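Local coordinates for signal recognition particle receptor FtsY (Sulfolobus acidocaldarius, PDB 5L3S), which acts as the archaeal receptor for the signal recognition particle, joining an N-terminal helical bundle to a P-loop GTPase domain of the SRP family, at residues V39-E42 with V43-I47; D228-E231 with Q232-F236; E29-F32 with Q33-S37. All coordinates share one frame; numbering follows the deposited sequence.

How the contacts relate
Along the chain contact 3 comes first, on helix 20-36, then contact 1 at the start of helix 41-55, and much later contact 2 on helix 228-239. Contacts 3 and 1 sit on successive helices of the N-terminal bundle, their centres about 9 Å apart, and a probable hydrogen bond from V39 N to L34 O helps tie the turn between them. Contact 2 belongs to the GTPase domain, its centre about 15 Å from that of contact 1 and about 21 Å from that of contact 3, which it does not touch. L230 of contact 2 packs on S40 and V43, so contact 1 lies where bundle and GTPase domain meet.

Contact 1 of 3, residues V39-E42 with V43-I47; sequences VSYE and VTEKI
V39 and V43 cross at about a right angle, their CG1 methyls meeting at 3.8 Å. The same V39 CG1, held anti to its own N by chi1 of -178°, also lies 3.3 Å from T44 OG1, so one branch of the valine covers both an apolar and a polar neighbour. T44 turns its hydroxyl back over the first turn: OG1 donates to S40 O at 3.1 Å, arriving from above the carbonyl plane, while T44 N donates to the same oxygen at 2.9 Å. One carbonyl thus receives two donors, and threonine suits this buried place because its hydroxyl finds an acceptor within its own helix turn. S40 is the N-cap of helix 41-55, a bundle helix of the SRP54-type N-terminal domain; serine is a frequent residue there, and its OG rests 3.5 Å from V43 CG2. Further round, Y41 and E45 cross at a slant, the ring and carboxylate planes 81° apart. E45 OE1 meets the ring edge near its plane, 3.5 Å from Y41 CE2, where the polarised C-H groups suit a carboxylate oxygen. Outside the two segments, V43 packs on S261 and E265 of helix 258-266, and T44 reaches R31 of helix 20-36.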
ATOM      1  N   VAL B  39       3.327  10.807  -7.901  1.00 28.49           N
ATOM      2  CA  VAL B  39       4.641  11.407  -7.741  1.00 23.73           C
ATOM      3  C   VAL B  39       4.495  12.354  -6.561  1.00 30.05           C
ATOM      4  O   VAL B  39       3.623  13.220  -6.573  1.00 31.40           O
ATOM      5  CB  VAL B  39       5.077  12.195  -8.991  1.00 25.90           C
ATOM      6  CG1 VAL B  39       6.468  12.746  -8.788  1.00 23.80           C
ATOM      7  CG2 VAL B  39       5.005  11.309 -10.209  1.00 23.16           C
ATOM      8  N   SER B  40       5.326  12.190  -5.537  1.00 28.04           N
ATOM      9  CA  SER B  40       5.153  12.972  -4.314  1.00 34.29           C
ATOM     10  C   SER B  40       5.254  14.469  -4.582  1.00 31.39           C
ATOM     11  O   SER B  40       5.835  14.885  -5.585  1.00 27.84           O
ATOM     12  CB  SER B  40       6.172  12.560  -3.254  1.00 41.20           C
ATOM     13  OG  SER B  40       7.413  13.203  -3.479  1.00 43.86           O
ATOM     14  N   TYR B  41       4.684  15.266  -3.679  1.00 30.17           N
ATOM     15  CA  TYR B  41       4.581  16.711  -3.857  1.00 31.80           C
ATOM     16  C   TYR B  41       5.949  17.350  -4.072  1.00 38.86           C
ATOM     17  O   TYR B  41       6.138  18.175  -4.981  1.00 30.64           O
ATOM     18  CB  TYR B  41       3.906  17.356  -2.639  1.00 33.65           C
ATOM     19  CG  TYR B  41       3.504  18.799  -2.854  1.00 33.04           C
ATOM     20  CD1 TYR B  41       2.188  19.139  -3.139  1.00 42.93           C
ATOM     21  CD2 TYR B  41       4.447  19.827  -2.781  1.00 36.07           C
ATOM     22  CE1 TYR B  41       1.817  20.469  -3.342  1.00 48.82           C
ATOM     23  CE2 TYR B  41       4.088  21.146  -2.984  1.00 40.34           C
ATOM     24  CZ  TYR B  41       2.776  21.463  -3.263  1.00 47.81           C
ATOM     25  OH  TYR B  41       2.430  22.778  -3.462  1.00 54.08           O
ATOM     26  N   GLU B  42       6.895  16.966  -3.221  1.00 32.92           N
ATOM     27  CA  GLU B  42       8.228  17.558  -3.222  1.00 39.06           C
ATOM     28  C   GLU B  42       9.007  17.253  -4.516  1.00 32.91           C
ATOM     29  O   GLU B  42       9.719  18.105  -5.037  1.00 35.19           O
ATOM     30  CB  GLU B  42       9.001  17.087  -1.983  1.00 56.22           C
ATOM     31  CG  GLU B  42       8.366  17.498  -0.633  1.00 66.18           C
ATOM     32  CD  GLU B  42       7.139  16.660  -0.219  1.00 70.29           C
ATOM     33  OE1 GLU B  42       6.968  15.519  -0.704  1.00 57.48           O
ATOM     34  OE2 GLU B  42       6.336  17.157   0.604  1.00 76.17           O
ATOM     35  N   VAL B  43       8.863  16.035  -5.028  1.00 29.89           N
ATOM     36  CA  VAL B  43       9.529  15.643  -6.266  1.00 31.82           C
ATOM     37  C   VAL B  43       8.857  16.297  -7.477  1.00 32.43           C
ATOM     38  O   VAL B  43       9.528  16.770  -8.394  1.00 27.61           O
ATOM     39  CB  VAL B  43       9.548  14.107  -6.416  1.00 28.30           C
ATOM     40  CG1 VAL B  43      10.046  13.689  -7.803  1.00 25.88           C
ATOM     41  CG2 VAL B  43      10.411  13.507  -5.323  1.00 30.29           C
ATOM     42  N   THR B  44       7.530  16.322  -7.464  1.00 32.28           N
ATOM     43  CA  THR B  44       6.755  17.019  -8.496  1.00 31.30           C
ATOM     44  C   THR B  44       7.179  18.475  -8.628  1.00 30.59           C
ATOM     45  O   THR B  44       7.406  18.970  -9.737  1.00 31.28           O
ATOM     46  CB  THR B  44       5.254  16.913  -8.199  1.00 34.09           C
ATOM     47  OG1 THR B  44       4.825  15.576  -8.471  1.00 30.52           O
ATOM     48  CG2 THR B  44       4.444  17.874  -9.060  1.00 33.84           C
ATOM     49  N   GLU B  45       7.299  19.164  -7.499  1.00 33.85           N
ATOM     50  CA  GLU B  45       7.739  20.557  -7.525  1.00 34.90           C
ATOM     51  C   GLU B  45       9.138  20.737  -8.142  1.00 36.89           C
ATOM     52  O   GLU B  45       9.351  21.627  -8.974  1.00 35.88           O
ATOM     53  CB  GLU B  45       7.692  21.166  -6.130  1.00 38.17           C
ATOM     54  CG  GLU B  45       8.039  22.646  -6.115  1.00 59.97           C
ATOM     55  CD  GLU B  45       7.683  23.320  -4.805  1.00 77.86           C
ATOM     56  OE1 GLU B  45       7.183  22.624  -3.890  1.00 78.67           O
ATOM     57  OE2 GLU B  45       7.904  24.548  -4.697  1.00 84.67           O
ATOM     58  N   LYS B  46      10.089  19.895  -7.745  1.00 32.42           N
ATOM     59  CA  LYS B  46      11.458  20.026  -8.258  1.00 31.29           C
ATOM     60  C   LYS B  46      11.504  19.754  -9.756  1.00 31.20           C
ATOM     61  O   LYS B  46      12.165  20.463 -10.502  1.00 32.62           O
ATOM     62  CB  LYS B  46      12.414  19.081  -7.529  1.00 44.86           C
ATOM     63  CG  LYS B  46      12.722  19.471  -6.095  1.00 48.36           C
ATOM     64  CD  LYS B  46      13.473  18.349  -5.389  1.00 53.61           C
ATOM     65  CE  LYS B  46      13.932  18.750  -3.997  1.00 56.46           C
ATOM     66  NZ  LYS B  46      14.401  17.558  -3.222  1.00 56.32           N
ATOM     67  N   ILE B  47      10.787  18.729 -10.194  1.00 30.05           N
ATOM     68  CA  ILE B  47      10.772  18.378 -11.608  1.00 33.99           C
ATOM     69  C   ILE B  47      10.183  19.501 -12.460  1.00 32.30           C
ATOM     70  O   ILE B  47      10.688  19.812 -13.549  1.00 34.25           O
ATOM     71  CB  ILE B  47      10.004  17.060 -11.824  1.00 38.84           C
ATOM     72  CG1 ILE B  47      10.902  15.886 -11.433  1.00 42.27           C
ATOM     73  CG2 ILE B  47       9.557  16.910 -13.268  1.00 39.53           C
ATOM     74  CD1 ILE B  47      10.205  14.561 -11.469  1.00 49.01           C
TER

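Contact 2 of 3, residues D228-E231 with Q232-F236; sequences DALE and QARHF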
ATOM      1  N   ASP B 228       4.346   7.881   1.274  1.00 24.13           N
ATOM      2  CA  ASP B 228       5.108   7.054   2.213  1.00 25.14           C
ATOM      3  C   ASP B 228       6.021   6.052   1.523  1.00 25.60           C
ATOM      4  O   ASP B 228       6.990   5.582   2.119  1.00 27.04           O
ATOM      5  CB  ASP B 228       4.218   6.312   3.216  1.00 22.06           C
ATOM      6  CG  ASP B 228       4.991   5.879   4.456  1.00 25.84           C
ATOM      7  OD1 ASP B 228       5.519   6.773   5.154  1.00 25.61           O
ATOM      8  OD2 ASP B 228       5.072   4.662   4.737  1.00 26.14           O
ATOM      9  N   ALA B 229       5.707   5.701   0.282  1.00 26.49           N
ATOM     10  CA  ALA B 229       6.553   4.757  -0.451  1.00 27.30           C
ATOM     11  C   ALA B 229       7.981   5.309  -0.645  1.00 30.84           C
ATOM     12  O   ALA B 229       8.976   4.582  -0.509  1.00 25.29           O
ATOM     13  CB  ALA B 229       5.909   4.391  -1.787  1.00 27.43           C
ATOM     14  N   LEU B 230       8.074   6.599  -0.950  1.00 25.48           N
ATOM     15  CA  LEU B 230       9.370   7.250  -1.062  1.00 29.46           C
ATOM     16  C   LEU B 230      10.065   7.286   0.298  1.00 29.58           C
ATOM     17  O   LEU B 230      11.277   7.099   0.392  1.00 29.02           O
ATOM     18  CB  LEU B 230       9.247   8.662  -1.657  1.00 25.93           C
ATOM     19  CG  LEU B 230      10.567   9.425  -1.841  1.00 27.94           C
ATOM     20  CD1 LEU B 230      11.529   8.654  -2.766  1.00 25.40           C
ATOM     21  CD2 LEU B 230      10.366  10.873  -2.341  1.00 31.00           C
ATOM     22  N   GLU B 231       9.297   7.530   1.351  1.00 24.42           N
ATOM     23  CA  GLU B 231       9.862   7.519   2.699  1.00 29.47           C
ATOM     24  C   GLU B 231      10.394   6.132   3.083  1.00 24.49           C
ATOM     25  O   GLU B 231      11.470   6.018   3.663  1.00 24.41           O
ATOM     26  CB  GLU B 231       8.842   8.011   3.732  1.00 34.05           C
ATOM     27  CG  GLU B 231       9.414   8.145   5.136  1.00 36.77           C
ATOM     28  CD  GLU B 231      10.252   9.400   5.308  1.00 46.03           C
ATOM     29  OE1 GLU B 231      10.349  10.201   4.343  1.00 44.93           O
ATOM     30  OE2 GLU B 231      10.807   9.590   6.415  1.00 47.18           O
ATOM     31  N   GLN B 232       9.640   5.087   2.758  1.00 20.47           N
ATOM     32  CA  GLN B 232      10.122   3.706   2.929  1.00 21.49           C
ATOM     33  C   GLN B 232      11.439   3.468   2.176  1.00 26.52           C
ATOM     34  O   GLN B 232      12.404   2.927   2.716  1.00 29.75           O
ATOM     35  CB  GLN B 232       9.072   2.698   2.427  1.00 23.48           C
ATOM     36  CG  GLN B 232       7.778   2.648   3.234  1.00 23.34           C
ATOM     37  CD  GLN B 232       6.693   1.870   2.516  1.00 22.33           C
ATOM     38  OE1 GLN B 232       6.975   0.950   1.738  1.00 22.73           O
ATOM     39  NE2 GLN B 232       5.444   2.241   2.760  1.00 20.73           N
ATOM     40  N   ALA B 233      11.464   3.868   0.919  1.00 26.33           N
ATOM     41  CA  ALA B 233      12.659   3.712   0.094  1.00 31.08           C
ATOM     42  C   ALA B 233      13.875   4.453   0.651  1.00 32.64           C
ATOM     43  O   ALA B 233      14.982   3.917   0.617  1.00 29.44           O
ATOM     44  CB  ALA B 233      12.372   4.151  -1.324  1.00 27.83           C
ATOM     45  N   ARG B 234      13.676   5.681   1.144  1.00 29.14           N
ATOM     46  CA  ARG B 234      14.778   6.485   1.695  1.00 31.74           C
ATOM     47  C   ARG B 234      15.369   5.866   2.957  1.00 30.94           C
ATOM     48  O   ARG B 234      16.589   5.743   3.099  1.00 31.84           O
ATOM     49  CB  ARG B 234      14.312   7.895   2.060  1.00 29.41           C
ATOM     50  CG  ARG B 234      14.101   8.844   0.911  1.00 36.73           C
ATOM     51  CD  ARG B 234      13.768  10.218   1.475  1.00 45.05           C
ATOM     52  NE  ARG B 234      13.406  11.181   0.443  1.00 55.87           N
ATOM     53  CZ  ARG B 234      14.277  11.846  -0.308  1.00 56.68           C
ATOM     54  NH1 ARG B 234      15.584  11.652  -0.161  1.00 56.78           N
ATOM     55  NH2 ARG B 234      13.832  12.712  -1.210  1.00 61.29           N
ATOM     56  N   HIS B 235      14.485   5.522   3.886  1.00 28.54           N
ATOM     57  CA  HIS B 235      14.875   4.938   5.159  1.00 33.27           C
ATOM     58  C   HIS B 235      15.592   3.615   4.970  1.00 32.10           C
ATOM     59  O   HIS B 235      16.631   3.391   5.574  1.00 32.40           O
ATOM     60  CB  HIS B 235      13.654   4.734   6.054  1.00 36.80           C
ATOM     61  CG  HIS B 235      13.263   5.951   6.826  1.00 46.95           C
ATOM     62  ND1 HIS B 235      13.740   6.212   8.092  1.00 53.04           N
ATOM     63  CD2 HIS B 235      12.433   6.974   6.516  1.00 52.67           C
ATOM     64  CE1 HIS B 235      13.226   7.350   8.526  1.00 56.87           C
ATOM     65  NE2 HIS B 235      12.426   7.831   7.589  1.00 53.12           N
ATOM     66  N   PHE B 236      15.027   2.739   4.147  1.00 28.55           N
ATOM     67  CA  PHE B 236      15.632   1.427   3.902  1.00 30.77           C
ATOM     68  C   PHE B 236      16.987   1.565   3.211  1.00 32.19           C
ATOM     69  O   PHE B 236      17.918   0.807   3.488  1.00 31.60           O
ATOM     70  CB  PHE B 236      14.697   0.535   3.071  1.00 26.50           C
ATOM     71  CG  PHE B 236      13.688  -0.231   3.888  1.00 25.94           C
ATOM     72  CD1 PHE B 236      14.084  -0.993   4.978  1.00 34.78           C
ATOM     73  CD2 PHE B 236      12.349  -0.219   3.545  1.00 20.25           C
ATOM     74  CE1 PHE B 236      13.144  -1.712   5.722  1.00 35.51           C
ATOM     75  CE2 PHE B 236      11.399  -0.934   4.288  1.00 25.21           C
ATOM     76  CZ  PHE B 236      11.799  -1.676   5.373  1.00 25.87           C
TER
HETATM   77  O   HOH W   1      10.284  10.942   1.735  1.00 35.52           O
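In the beta-alpha-beta unit of strand 216-222, helix 228-239 and strand 244-248, part of the P-loop GTPase domain, D228 and Q232 are linked twice across the first turn of the helix. Q232 N donates to D228 O at 2.8 Å, and Q232 NE2 donates to D228 OD2 at 3.1 Å along a nearly straight N-H (174°). The oxygen lies in the amide plane of Q232 and is met on its anti side, somewhat out of the carboxylate plane; the side chains themselves cross at about a right angle. The other oxygen, D228 OD1, is hydrogen-bonded to a polar side chain of the other protein's chain, so aspartate serves both its own helix and the neighbour.

One turn on, E231 bends at chi2 (78°) to bring its carboxylate to H235. E231 OE2 accepts from H235 NE2 at 2.7 Å; it sits in the ring plane of the histidine, but the histidine approaches from above the carboxylate plane and the N-H points poorly (132°). E231 O meets the same ring edge, 3.2 Å from H235 CD2. A water donates to E231 OE1 at 2.7 Å and accepts only weakly from R234 NE. R234 passes its extended chain by L230, NE lying 4.0 Å from L230 CG, and its NH2 forms a salt bridge with E265. A233, small enough to let the helix lie close, faces L219 and L221 of strand 216-222. The nearby carboxylate of E231 would be expected to make a protonated H235 somewhat easier to hold, though the bond is bent, and D228, held by Q232, has OD1 bonded to a side chain of the other protein's chain.

Contact 3 of 3, residues E29-F32 with Q33-S37; sequences ELRF and QLLDS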
ATOM      1  N   GLU B  29      -1.445  22.307 -14.852  1.00 36.39           N
ATOM      2  CA  GLU B  29      -2.097  21.069 -15.288  1.00 42.47           C
ATOM      3  C   GLU B  29      -1.156  19.875 -15.117  1.00 42.85           C
ATOM      4  O   GLU B  29      -1.573  18.805 -14.674  1.00 36.49           O
ATOM      5  CB  GLU B  29      -2.562  21.160 -16.742  1.00 48.00           C
ATOM      6  CG  GLU B  29      -3.797  22.023 -16.947  1.00 66.35           C
ATOM      7  CD  GLU B  29      -4.169  22.190 -18.413  1.00 80.90           C
ATOM      8  OE1 GLU B  29      -3.376  21.773 -19.287  1.00 83.66           O
ATOM      9  OE2 GLU B  29      -5.256  22.742 -18.691  1.00 88.69           O
ATOM     10  N   LEU B  30       0.115  20.065 -15.457  1.00 33.32           N
ATOM     11  CA  LEU B  30       1.098  18.995 -15.304  1.00 36.02           C
ATOM     12  C   LEU B  30       1.329  18.628 -13.838  1.00 35.49           C
ATOM     13  O   LEU B  30       1.565  17.462 -13.517  1.00 29.38           O
ATOM     14  CB  LEU B  30       2.419  19.364 -15.979  1.00 33.30           C
ATOM     15  CG  LEU B  30       2.350  19.394 -17.510  1.00 37.66           C
ATOM     16  CD1 LEU B  30       3.636  19.949 -18.121  1.00 36.39           C
ATOM     17  CD2 LEU B  30       2.041  18.003 -18.054  1.00 37.88           C
ATOM     18  N   ARG B  31       1.267  19.623 -12.959  1.00 30.94           N
ATOM     19  CA  ARG B  31       1.472  19.384 -11.543  1.00 34.55           C
ATOM     20  C   ARG B  31       0.391  18.474 -10.996  1.00 32.86           C
ATOM     21  O   ARG B  31       0.675  17.546 -10.248  1.00 31.73           O
ATOM     22  CB  ARG B  31       1.475  20.686 -10.743  1.00 38.09           C
ATOM     23  CG  ARG B  31       1.638  20.442  -9.240  1.00 38.53           C
ATOM     24  CD  ARG B  31       1.361  21.703  -8.427  1.00 47.94           C
ATOM     25  NE  ARG B  31       2.131  22.844  -8.916  1.00 47.91           N
ATOM     26  CZ  ARG B  31       3.439  23.005  -8.732  1.00 58.96           C
ATOM     27  NH1 ARG B  31       4.145  22.085  -8.070  1.00 52.23           N
ATOM     28  NH2 ARG B  31       4.046  24.083  -9.224  1.00 61.18           N
ATOM     29  N   PHE B  32      -0.851  18.733 -11.378  1.00 35.60           N
ATOM     30  CA  PHE B  32      -1.947  17.914 -10.880  1.00 34.48           C
ATOM     31  C   PHE B  32      -1.978  16.513 -11.499  1.00 39.67           C
ATOM     32  O   PHE B  32      -2.417  15.558 -10.860  1.00 33.35           O
ATOM     33  CB  PHE B  32      -3.267  18.665 -10.994  1.00 32.60           C
ATOM     34  CG  PHE B  32      -3.323  19.868 -10.107  1.00 40.71           C
ATOM     35  CD1 PHE B  32      -3.258  19.723  -8.728  1.00 47.15           C
ATOM     36  CD2 PHE B  32      -3.383  21.148 -10.640  1.00 45.61           C
ATOM     37  CE1 PHE B  32      -3.283  20.827  -7.899  1.00 48.28           C
ATOM     38  CE2 PHE B  32      -3.405  22.246  -9.817  1.00 48.76           C
ATOM     39  CZ  PHE B  32      -3.353  22.087  -8.447  1.00 50.31           C
ATOM     40  N   GLN B  33      -1.476  16.392 -12.721  1.00 36.21           N
ATOM     41  CA  GLN B  33      -1.344  15.091 -13.362  1.00 35.35           C
ATOM     42  C   GLN B  33      -0.307  14.227 -12.640  1.00 31.88           C
ATOM     43  O   GLN B  33      -0.559  13.058 -12.348  1.00 31.37           O
ATOM     44  CB  GLN B  33      -0.978  15.254 -14.848  1.00 35.44           C
ATOM     45  CG  GLN B  33      -0.921  13.933 -15.609  1.00 44.13           C
ATOM     46  CD  GLN B  33      -0.975  14.116 -17.121  1.00 60.85           C
ATOM     47  OE1 GLN B  33      -1.030  15.242 -17.626  1.00 63.43           O
ATOM     48  NE2 GLN B  33      -0.959  13.003 -17.852  1.00 63.52           N
ATOM     49  N   LEU B  34       0.856  14.802 -12.347  1.00 26.57           N
ATOM     50  CA  LEU B  34       1.894  14.076 -11.617  1.00 26.41           C
ATOM     51  C   LEU B  34       1.437  13.723 -10.198  1.00 26.57           C
ATOM     52  O   LEU B  34       1.650  12.602  -9.734  1.00 28.35           O
ATOM     53  CB  LEU B  34       3.191  14.888 -11.559  1.00 29.15           C
ATOM     54  CG  LEU B  34       3.857  15.176 -12.920  1.00 30.72           C
ATOM     55  CD1 LEU B  34       4.996  16.180 -12.790  1.00 30.02           C
ATOM     56  CD2 LEU B  34       4.342  13.890 -13.521  1.00 29.30           C
ATOM     57  N   LEU B  35       0.812  14.673  -9.509  1.00 25.94           N
ATOM     58  CA  LEU B  35       0.353  14.422  -8.134  1.00 24.99           C
ATOM     59  C   LEU B  35      -0.656  13.281  -8.127  1.00 30.30           C
ATOM     60  O   LEU B  35      -0.600  12.393  -7.268  1.00 28.11           O
ATOM     61  CB  LEU B  35      -0.283  15.678  -7.513  1.00 26.28           C
ATOM     62  CG  LEU B  35       0.643  16.867  -7.196  1.00 31.69           C
ATOM     63  CD1 LEU B  35      -0.172  18.078  -6.710  1.00 28.60           C
ATOM     64  CD2 LEU B  35       1.687  16.478  -6.152  1.00 32.59           C
ATOM     65  N   ASP B  36      -1.566  13.303  -9.096  1.00 29.09           N
ATOM     66  CA  ASP B  36      -2.562  12.247  -9.250  1.00 31.37           C
ATOM     67  C   ASP B  36      -1.908  10.898  -9.535  1.00 33.22           C
ATOM     68  O   ASP B  36      -2.491   9.851  -9.269  1.00 29.05           O
ATOM     69  CB  ASP B  36      -3.530  12.585 -10.386  1.00 31.16           C
ATOM     70  CG  ASP B  36      -4.682  11.590 -10.487  1.00 46.95           C
ATOM     71  OD1 ASP B  36      -5.333  11.308  -9.454  1.00 52.38           O
ATOM     72  OD2 ASP B  36      -4.931  11.075 -11.595  1.00 47.08           O
ATOM     73  N   SER B  37      -0.707  10.931 -10.105  1.00 28.17           N
ATOM     74  CA  SER B  37       0.014   9.722 -10.471  1.00 23.58           C
ATOM     75  C   SER B  37       0.895   9.220  -9.325  1.00 25.47           C
ATOM     76  O   SER B  37       1.737   8.341  -9.519  1.00 26.75           O
ATOM     77  CB  SER B  37       0.894  10.002 -11.699  1.00 26.34           C
ATOM     78  OG  SER B  37       0.091  10.251 -12.842  1.00 30.88           O
TER
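L34 N donates to L30 O at 3.0 Å, and the same helical step recurs from L35 N to R31 O and from D36 N to F32 O. Near the C-terminal part of helix 20-36, S37 N donates to L34 O at 2.9 Å, and S37 OG donates to Q33 O, also at 2.9 Å. A serine fits this position because its hydroxyl can fold back onto the preceding turn. Q33, extended beyond CG, carries its amide away from the helix, where NE2 is hydrogen-bonded to I294 O; its OE1 stays 4.2 Å from L30 CD2.

On another face L35 takes apolar neighbours from both R31 and F32. R31 and L35 run side by side, pointing the same way, with the arginine's methylene R31 CG 3.9 Å from L35 CD1. F32 lies alongside too, with F32 CD1 4.0 Å from L35 CD1, and its ring also meets an aromatic side chain of the other protein's chain. L30 packs against V70 and L74 of helix 66-85, within the helical bundle. R31 thus serves in two ways: it gives its methylene stem to L35, while its guanidinium lies further off, where NH2 makes a long, weak ion pair with E28.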